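Local coordinates for protein fructokinase (PDB 3C8U) that probably phosphorylates fructose or a related sugar at the expense of ATP, at residues 13-18 with 148-153. Residues are numbered along the deposited sequence; the frame is centred on the assembly and turned at random.
Sequences ERLDPR and WDVSIR
The last residue of helix 4-14 and the loop residue after it pack here on the start of strand 150-154, which lies between strands 23-28 and 203-205 in the parallel sheet. V150 CG2 is the meeting point: L15 CD2 comes to 3.6 Å of it and R14 CB to 3.7 Å. V150 sets CG1 anti to its own backbone N (chi1 -179°), which leaves CG2 anti to the carbonyl carbon as the branch that meets R14 and L15. L15, which also touches Q23 and L51, crosses the valine at about a right angle, and the same CD2 reaches the D149 methylene at 4.0 Å from CB, so one methyl spans both residues. R14 lends just its CB to V150; the chain then runs extended from CG to NE and leads away from the strand, and NH1 is hydrogen-bonded to G10 O in the helix's last turns. The D149 carboxylate faces other partners, OD2 accepting from L24 N and OD1 from Q19 NE2, which ties the residue before the strand to strand 23-28 and the loop preceding it. Beyond L15 the chain turns at D16, where D16 OD1 accepts from R18 N at 3.0 Å, in an Asx turn. Apolar packing on the start of an inner strand, in a parallel sheet of order 2-3-1-4-5, is in keeping with the alpha/beta fold of P-loop kinases; here the helix runs through the loop after it into strand 23-28, ahead of a probable Walker A loop.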
# COMPACT_ATOMS: atom_id res chain seq x y z
N GLU A 13 -4.12 20.33 -4.18
CA GLU A 13 -3.30 21.45 -4.64
C GLU A 13 -2.17 20.96 -5.50
O GLU A 13 -1.60 21.70 -6.29
CB GLU A 13 -2.66 22.22 -3.47
CG GLU A 13 -3.65 22.89 -2.59
CD GLU A 13 -2.98 23.51 -1.38
OE1 GLU A 13 -1.79 23.24 -1.14
OE2 GLU A 13 -3.69 24.23 -0.66
N ARG A 14 -1.82 19.71 -5.29
CA ARG A 14 -0.64 19.13 -5.95
C ARG A 14 -1.00 18.35 -7.21
O ARG A 14 -0.14 18.05 -8.04
CB ARG A 14 0.15 18.27 -4.99
CG ARG A 14 0.83 19.10 -3.92
CD ARG A 14 1.49 18.16 -2.89
NE ARG A 14 2.35 18.85 -1.92
CZ ARG A 14 1.91 19.64 -0.96
NH1 ARG A 14 0.61 19.90 -0.83
NH2 ARG A 14 2.78 20.20 -0.13
N LEU A 15 -2.27 18.05 -7.35
CA LEU A 15 -2.78 17.39 -8.57
C LEU A 15 -2.93 18.44 -9.66
O LEU A 15 -2.99 19.61 -9.39
CB LEU A 15 -4.12 16.70 -8.29
CG LEU A 15 -3.97 15.48 -7.36
CD1 LEU A 15 -5.36 14.97 -7.03
CD2 LEU A 15 -3.07 14.36 -7.97
N ASP A 16 -2.97 18.00 -10.90
CA ASP A 16 -3.02 18.91 -12.05
C ASP A 16 -4.31 18.63 -12.80
O ASP A 16 -4.43 17.59 -13.45
CB ASP A 16 -1.83 18.65 -12.97
CG ASP A 16 -1.83 19.54 -14.19
OD1 ASP A 16 -2.76 20.35 -14.38
OD2 ASP A 16 -0.90 19.37 -15.01
N PRO A 17 -5.27 19.53 -12.70
CA PRO A 17 -6.60 19.37 -13.31
C PRO A 17 -6.53 19.20 -14.82
O PRO A 17 -7.44 18.64 -15.43
CB PRO A 17 -7.31 20.68 -12.95
CG PRO A 17 -6.46 21.35 -11.98
CD PRO A 17 -5.10 20.83 -12.03
N ARG A 18 -5.44 19.67 -15.43
CA ARG A 18 -5.33 19.64 -16.90
C ARG A 18 -4.67 18.37 -17.40
O ARG A 18 -4.57 18.13 -18.59
CB ARG A 18 -4.54 20.84 -17.41
CG ARG A 18 -5.19 22.12 -17.06
CD ARG A 18 -5.26 23.01 -18.22
NE ARG A 18 -5.77 24.30 -17.82
CZ ARG A 18 -6.06 25.28 -18.67
NH1 ARG A 18 -5.87 25.12 -19.96
NH2 ARG A 18 -6.52 26.43 -18.21
N TRP A 148 4.00 8.18 -9.53
CA TRP A 148 3.05 8.81 -8.64
C TRP A 148 2.88 10.29 -8.99
O TRP A 148 3.85 10.97 -9.33
CB TRP A 148 3.47 8.73 -7.17
CG TRP A 148 3.91 7.37 -6.63
CD1 TRP A 148 4.90 7.16 -5.73
CD2 TRP A 148 3.40 6.08 -6.99
NE1 TRP A 148 5.03 5.81 -5.48
CE2 TRP A 148 4.11 5.12 -6.23
CE3 TRP A 148 2.40 5.63 -7.86
CZ2 TRP A 148 3.86 3.76 -6.32
CZ3 TRP A 148 2.14 4.27 -7.95
CH2 TRP A 148 2.87 3.35 -7.18
N ASP A 149 1.65 10.79 -8.87
CA ASP A 149 1.42 12.22 -9.03
C ASP A 149 1.60 12.96 -7.73
O ASP A 149 2.12 14.08 -7.69
CB ASP A 149 0.06 12.49 -9.68
CG ASP A 149 -0.01 11.93 -11.08
OD1 ASP A 149 0.74 12.39 -11.98
OD2 ASP A 149 -0.85 11.04 -11.30
N VAL A 150 1.17 12.31 -6.66
CA VAL A 150 1.36 12.81 -5.29
C VAL A 150 1.69 11.59 -4.45
O VAL A 150 1.16 10.50 -4.66
CB VAL A 150 0.10 13.54 -4.70
CG1 VAL A 150 0.36 14.06 -3.26
CG2 VAL A 150 -0.38 14.69 -5.63
N SER A 151 2.61 11.75 -3.53
CA SER A 151 2.96 10.67 -2.63
C SER A 151 2.91 11.11 -1.17
O SER A 151 3.25 12.25 -0.79
CB SER A 151 4.34 10.12 -2.97
OG SER A 151 5.35 11.02 -2.51
N ILE A 152 2.43 10.15 -0.39
CA ILE A 152 2.21 10.30 1.05
C ILE A 152 2.88 9.15 1.79
O ILE A 152 2.66 7.97 1.50
CB ILE A 152 0.71 10.27 1.43
CG1 ILE A 152 -0.10 11.25 0.60
CG2 ILE A 152 0.53 10.50 2.97
CD1 ILE A 152 -1.62 11.07 0.67
N ARG A 153 3.69 9.52 2.77
CA ARG A 153 4.24 8.55 3.71
C ARG A 153 3.48 8.63 5.02
O ARG A 153 3.30 9.70 5.60
CB ARG A 153 5.72 8.76 3.95
CG ARG A 153 6.21 8.06 5.23
CD ARG A 153 7.72 8.20 5.38
NE ARG A 153 8.40 7.35 4.43
CZ ARG A 153 9.10 7.79 3.39
NH1 ARG A 153 9.24 9.11 3.22
NH2 ARG A 153 9.67 6.92 2.56